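Side-chain contact in transcription factor MBP1 (Magnaporthe oryzae, PDB 4UX5), which binds DNA through its N-terminal winged helix-turn-helix domain and probably acts as a transcription activator for RNA polymerase II genes: residues Thr50-Ala55 against Ala98-Asn103. Residues are numbered along the deposited sequence; the frame is centred on the assembly and turned at random.
Sequences THILKA and ALAHRN. With nucleotides of chain C.
L53 and I52 carry helix 49-55 against the end of helix 93-102, and every touch between the two segments is apolar or carbon-to-amide, with no hydrogen bond crossing. On L53, CD2 does the work: it lies 4.3 Å from L99 CD1 and 4.0 Å from N103 CG. Since CG, OD1 and ND2 of N103 are all almost equally distant from that methyl, CD2 rests against the amide as a whole and not against one of its ends. The amide's rotation is fixed by a bond back to the helix, N103 ND2 donating to L99 O at 2.8 Å with an N-H...O angle of 175°. The acceptor lies only 2° out of the amide plane, while the donor is tilted from the carbonyl plane. This side-chain bond closes the last turn at N103, the first residue whose backbone is no longer helical. Beside it, a chi1 of -62° sets CG1 of I52 beside the backbone N and turns CG2 anti to it, where CG2 meets A100 CB at 4.2 Å; F113 of helix 110-114 packs on both residues. L53 also reaches R63, I66 and L67 of helix 60-71, which places this buried contact among four helices. Away from the core, the same short helix meets DNA backbone: T50 OG1 donates to OP1 of DG10 of chain C at 2.6 Å, and a bend in the K54 chain carries NZ to OP1 of DC9 of chain C at 2.7 Å. One helix thus joins an apolar core to two successive phosphates, within the KilA-N (APSES) DNA-binding domain of winged helix-turn-helix type.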
ATOM      1  N   THR A  50      -8.828 -10.517  -2.548  1.00 31.73           N
ATOM      2  CA  THR A  50      -8.279 -11.045  -1.305  1.00 31.64           C
ATOM      3  C   THR A  50      -9.378 -11.716  -0.489  1.00 30.94           C
ATOM      4  O   THR A  50      -9.148 -12.742   0.150  1.00 48.32           O
ATOM      5  CB  THR A  50      -7.605  -9.938  -0.467  1.00 34.09           C
ATOM      6  OG1 THR A  50      -6.697  -9.201  -1.293  1.00 31.59           O
ATOM      7  CG2 THR A  50      -6.845 -10.532   0.708  1.00 33.99           C
ATOM      8  N   HIS A  51     -10.573 -11.136  -0.522  1.00 29.67           N
ATOM      9  CA  HIS A  51     -11.733 -11.722   0.142  1.00 29.60           C
ATOM     10  C   HIS A  51     -12.125 -13.050  -0.499  1.00 35.72           C
ATOM     11  O   HIS A  51     -12.551 -13.980   0.185  1.00 36.35           O
ATOM     12  CB  HIS A  51     -12.926 -10.764   0.101  1.00 36.37           C
ATOM     13  CG  HIS A  51     -12.747  -9.529   0.926  1.00 34.80           C
ATOM     14  ND1 HIS A  51     -13.642  -8.481   0.898  1.00 33.47           N
ATOM     15  CD2 HIS A  51     -11.780  -9.170   1.805  1.00 29.53           C
ATOM     16  CE1 HIS A  51     -13.236  -7.532   1.720  1.00 25.45           C
ATOM     17  NE2 HIS A  51     -12.107  -7.926   2.284  1.00 29.43           N
ATOM     18  N   ILE A  52     -11.992 -13.123  -1.821  1.00 33.02           N
ATOM     19  CA  ILE A  52     -12.346 -14.327  -2.565  1.00 35.73           C
ATOM     20  C   ILE A  52     -11.403 -15.473  -2.217  1.00 37.50           C
ATOM     21  O   ILE A  52     -11.846 -16.573  -1.896  1.00 39.27           O
ATOM     22  CB  ILE A  52     -12.318 -14.080  -4.087  1.00 37.17           C
ATOM     23  CG1 ILE A  52     -13.349 -13.017  -4.476  1.00 35.98           C
ATOM     24  CG2 ILE A  52     -12.577 -15.373  -4.842  1.00 40.67           C
ATOM     25  CD1 ILE A  52     -13.343 -12.665  -5.947  1.00 37.53           C
ATOM     26  N   LEU A  53     -10.102 -15.206  -2.272  1.00 44.36           N
ATOM     27  CA  LEU A  53      -9.100 -16.220  -1.961  1.00 39.62           C
ATOM     28  C   LEU A  53      -9.165 -16.650  -0.495  1.00 48.19           C
ATOM     29  O   LEU A  53      -8.799 -17.775  -0.158  1.00 52.77           O
ATOM     30  CB  LEU A  53      -7.700 -15.709  -2.304  1.00 40.17           C
ATOM     31  CG  LEU A  53      -7.445 -15.479  -3.795  1.00 43.49           C
ATOM     32  CD1 LEU A  53      -6.038 -14.951  -4.029  1.00 42.91           C
ATOM     33  CD2 LEU A  53      -7.682 -16.761  -4.587  1.00 45.42           C
ATOM     34  N   LYS A  54      -9.633 -15.754   0.370  1.00 43.42           N
ATOM     35  CA  LYS A  54      -9.852 -16.088   1.776  1.00 42.02           C
ATOM     36  C   LYS A  54     -11.102 -16.941   1.942  1.00 48.40           C
ATOM     37  O   LYS A  54     -11.204 -17.731   2.880  1.00 53.90           O
ATOM     38  CB  LYS A  54      -9.974 -14.823   2.627  1.00 38.17           C
ATOM     39  CG  LYS A  54      -8.655 -14.133   2.914  1.00 38.58           C
ATOM     40  CD  LYS A  54      -8.876 -12.775   3.562  1.00 37.31           C
ATOM     41  CE  LYS A  54      -9.534 -12.910   4.926  1.00 39.37           C
ATOM     42  NZ  LYS A  54      -9.697 -11.591   5.599  1.00 37.93           N
ATOM     43  N   ALA A  55     -12.057 -16.764   1.034  1.00 45.36           N
ATOM     44  CA  ALA A  55     -13.263 -17.584   1.026  1.00 44.48           C
ATOM     45  C   ALA A  55     -12.898 -19.011   0.635  1.00 46.86           C
ATOM     46  O   ALA A  55     -13.482 -19.972   1.133  1.00 45.82           O
ATOM     47  CB  ALA A  55     -14.303 -17.008   0.077  1.00 38.76           C
ATOM     48  N   ALA A  98     -13.835 -14.943 -12.850  1.00 45.66           N
ATOM     49  CA  ALA A  98     -12.861 -15.869 -13.415  1.00 46.06           C
ATOM     50  C   ALA A  98     -11.996 -16.474 -12.316  1.00 45.08           C
ATOM     51  O   ALA A  98     -11.803 -17.688 -12.259  1.00 46.69           O
ATOM     52  CB  ALA A  98     -11.995 -15.164 -14.446  1.00 48.32           C
ATOM     53  N   LEU A  99     -11.486 -15.612 -11.441  1.00 42.91           N
ATOM     54  CA  LEU A  99     -10.662 -16.034 -10.312  1.00 47.95           C
ATOM     55  C   LEU A  99     -11.404 -17.004  -9.398  1.00 47.43           C
ATOM     56  O   LEU A  99     -10.833 -17.985  -8.924  1.00 48.73           O
ATOM     57  CB  LEU A  99     -10.202 -14.817  -9.507  1.00 40.46           C
ATOM     58  CG  LEU A  99      -9.320 -15.088  -8.288  1.00 40.44           C
ATOM     59  CD1 LEU A  99      -7.954 -15.594  -8.720  1.00 44.09           C
ATOM     60  CD2 LEU A  99      -9.184 -13.839  -7.431  1.00 42.57           C
ATOM     61  N   ALA A 100     -12.679 -16.718  -9.154  1.00 39.04           N
ATOM     62  CA  ALA A 100     -13.494 -17.546  -8.279  1.00 38.09           C
ATOM     63  C   ALA A 100     -13.713 -18.926  -8.888  1.00 51.36           C
ATOM     64  O   ALA A 100     -13.748 -19.931  -8.177  1.00 51.32           O
ATOM     65  CB  ALA A 100     -14.826 -16.868  -7.998  1.00 35.88           C
ATOM     66  N   HIS A 101     -13.860 -18.972 -10.207  1.00 50.84           N
ATOM     67  CA  HIS A 101     -13.995 -20.241 -10.906  1.00 52.65           C
ATOM     68  C   HIS A 101     -12.695 -21.034 -10.836  1.00 55.17           C
ATOM     69  O   HIS A 101     -12.700 -22.191 -10.416  1.00 56.06           O
ATOM     70  CB  HIS A 101     -14.407 -20.018 -12.364  1.00 53.43           C
ATOM     71  CG  HIS A 101     -15.873 -19.775 -12.548  1.00 51.23           C
ATOM     72  ND1 HIS A 101     -16.386 -18.550 -12.919  1.00 51.25           N
ATOM     73  CD2 HIS A 101     -16.937 -20.599 -12.406  1.00 51.53           C
ATOM     74  CE1 HIS A 101     -17.700 -18.632 -13.003  1.00 51.15           C
ATOM     75  NE2 HIS A 101     -18.062 -19.865 -12.694  1.00 52.30           N
ATOM     76  N   ARG A 102     -11.589 -20.398 -11.224  1.00 56.94           N
ATOM     77  CA  ARG A 102     -10.276 -21.047 -11.253  1.00 60.62           C
ATOM     78  C   ARG A 102      -9.870 -21.619  -9.898  1.00 59.11           C
ATOM     79  O   ARG A 102      -9.086 -22.565  -9.828  1.00 61.87           O
ATOM     80  CB  ARG A 102      -9.195 -20.070 -11.734  1.00 66.18           C
ATOM     81  CG  ARG A 102      -9.387 -19.552 -13.149  1.00 72.98           C
ATOM     82  CD  ARG A 102      -8.096 -18.969 -13.711  1.00 80.29           C
ATOM     83  NE  ARG A 102      -7.434 -18.055 -12.782  1.00 83.47           N
ATOM     84  CZ  ARG A 102      -7.628 -16.738 -12.752  1.00 83.22           C
ATOM     85  NH1 ARG A 102      -8.477 -16.170 -13.598  1.00 83.90           N
ATOM     86  NH2 ARG A 102      -6.973 -15.990 -11.875  1.00 81.90           N
ATOM     87  N   ASN A 103     -10.401 -21.042  -8.825  1.00 49.97           N
ATOM     88  CA  ASN A 103     -10.078 -21.496  -7.480  1.00 52.79           C
ATOM     89  C   ASN A 103     -11.257 -22.189  -6.802  1.00 54.89           C
ATOM     90  O   ASN A 103     -11.293 -22.315  -5.578  1.00 54.04           O
ATOM     91  CB  ASN A 103      -9.593 -20.322  -6.628  1.00 48.68           C
ATOM     92  CG  ASN A 103      -8.261 -19.771  -7.105  1.00 46.22           C
ATOM     93  OD1 ASN A 103      -7.200 -20.221  -6.673  1.00 48.11           O
ATOM     94  ND2 ASN A 103      -8.309 -18.796  -8.005  1.00 41.10           N
TER
ATOM     95  P    DC C   9      -6.361  -9.503   5.387  1.00 41.04           P
ATOM     96  OP1  DC C   9      -7.833  -9.605   5.253  1.00 44.61           O
ATOM     97  OP2  DC C   9      -5.576 -10.672   5.839  1.00 44.74           O
ATOM     98  O5'  DC C   9      -5.748  -8.978   4.005  1.00 41.11           O
ATOM     99  C5'  DC C   9      -6.307  -7.826   3.378  1.00 38.35           C
ATOM    100  C4'  DC C   9      -5.241  -6.780   3.095  1.00 41.08           C
ATOM    101  O4'  DC C   9      -4.796  -6.193   4.329  1.00 44.88           O
ATOM    102  C3'  DC C   9      -3.975  -7.303   2.447  1.00 37.69           C
ATOM    103  O3'  DC C   9      -4.136  -7.329   1.037  1.00 39.15           O
ATOM    104  C2'  DC C   9      -2.916  -6.275   2.873  1.00 34.83           C
ATOM    105  C1'  DC C   9      -3.515  -5.631   4.133  1.00 30.24           C
ATOM    106  N1   DC C   9      -2.708  -5.849   5.376  1.00 30.72           N
ATOM    107  C2   DC C   9      -1.810  -4.863   5.809  1.00 31.55           C
ATOM    108  O2   DC C   9      -1.685  -3.826   5.147  1.00 31.79           O
ATOM    109  N3   DC C   9      -1.097  -5.076   6.940  1.00 32.44           N
ATOM    110  C4   DC C   9      -1.255  -6.205   7.627  1.00 32.41           C
ATOM    111  N4   DC C   9      -0.529  -6.368   8.737  1.00 33.64           N
ATOM    112  C5   DC C   9      -2.164  -7.220   7.207  1.00 36.50           C
ATOM    113  C6   DC C   9      -2.865  -7.001   6.088  1.00 30.77           C
ATOM    114  P    DG C  10      -3.394  -8.447   0.154  1.00 30.61           P
ATOM    115  OP1  DG C  10      -4.163  -8.603  -1.102  1.00 40.88           O
ATOM    116  OP2  DG C  10      -3.147  -9.615   1.029  1.00 33.98           O
ATOM    117  O5'  DG C  10      -1.998  -7.772  -0.229  1.00 30.93           O
ATOM    118  C5'  DG C  10      -1.983  -6.549  -0.955  1.00 37.86           C
ATOM    119  C4'  DG C  10      -0.713  -5.760  -0.676  1.00 39.30           C
ATOM    120  O4'  DG C  10      -0.491  -5.676   0.759  1.00 38.09           O
ATOM    121  C3'  DG C  10       0.564  -6.356  -1.263  1.00 40.25           C
ATOM    122  O3'  DG C  10       1.404  -5.315  -1.719  1.00 45.86           O
ATOM    123  C2'  DG C  10       1.178  -7.079  -0.070  1.00 38.06           C
ATOM    124  C1'  DG C  10       0.807  -6.138   1.061  1.00 38.84           C
ATOM    125  N9   DG C  10       0.778  -6.783   2.366  1.00 37.63           N
ATOM    126  C8   DG C  10       0.114  -7.938   2.701  1.00 33.56           C
ATOM    127  N7   DG C  10       0.272  -8.283   3.949  1.00 31.58           N
ATOM    128  C5   DG C  10       1.093  -7.295   4.474  1.00 37.52           C
ATOM    129  C6   DG C  10       1.604  -7.136   5.783  1.00 33.39           C
ATOM    130  O6   DG C  10       1.425  -7.865   6.769  1.00 33.59           O
ATOM    131  N1   DG C  10       2.398  -5.996   5.893  1.00 34.60           N
ATOM    132  C2   DG C  10       2.663  -5.120   4.866  1.00 38.25           C
ATOM    133  N2   DG C  10       3.450  -4.077   5.163  1.00 36.50           N
ATOM    134  N3   DG C  10       2.188  -5.257   3.634  1.00 38.11           N
ATOM    135  C4   DG C  10       1.415  -6.364   3.511  1.00 38.01           C
TER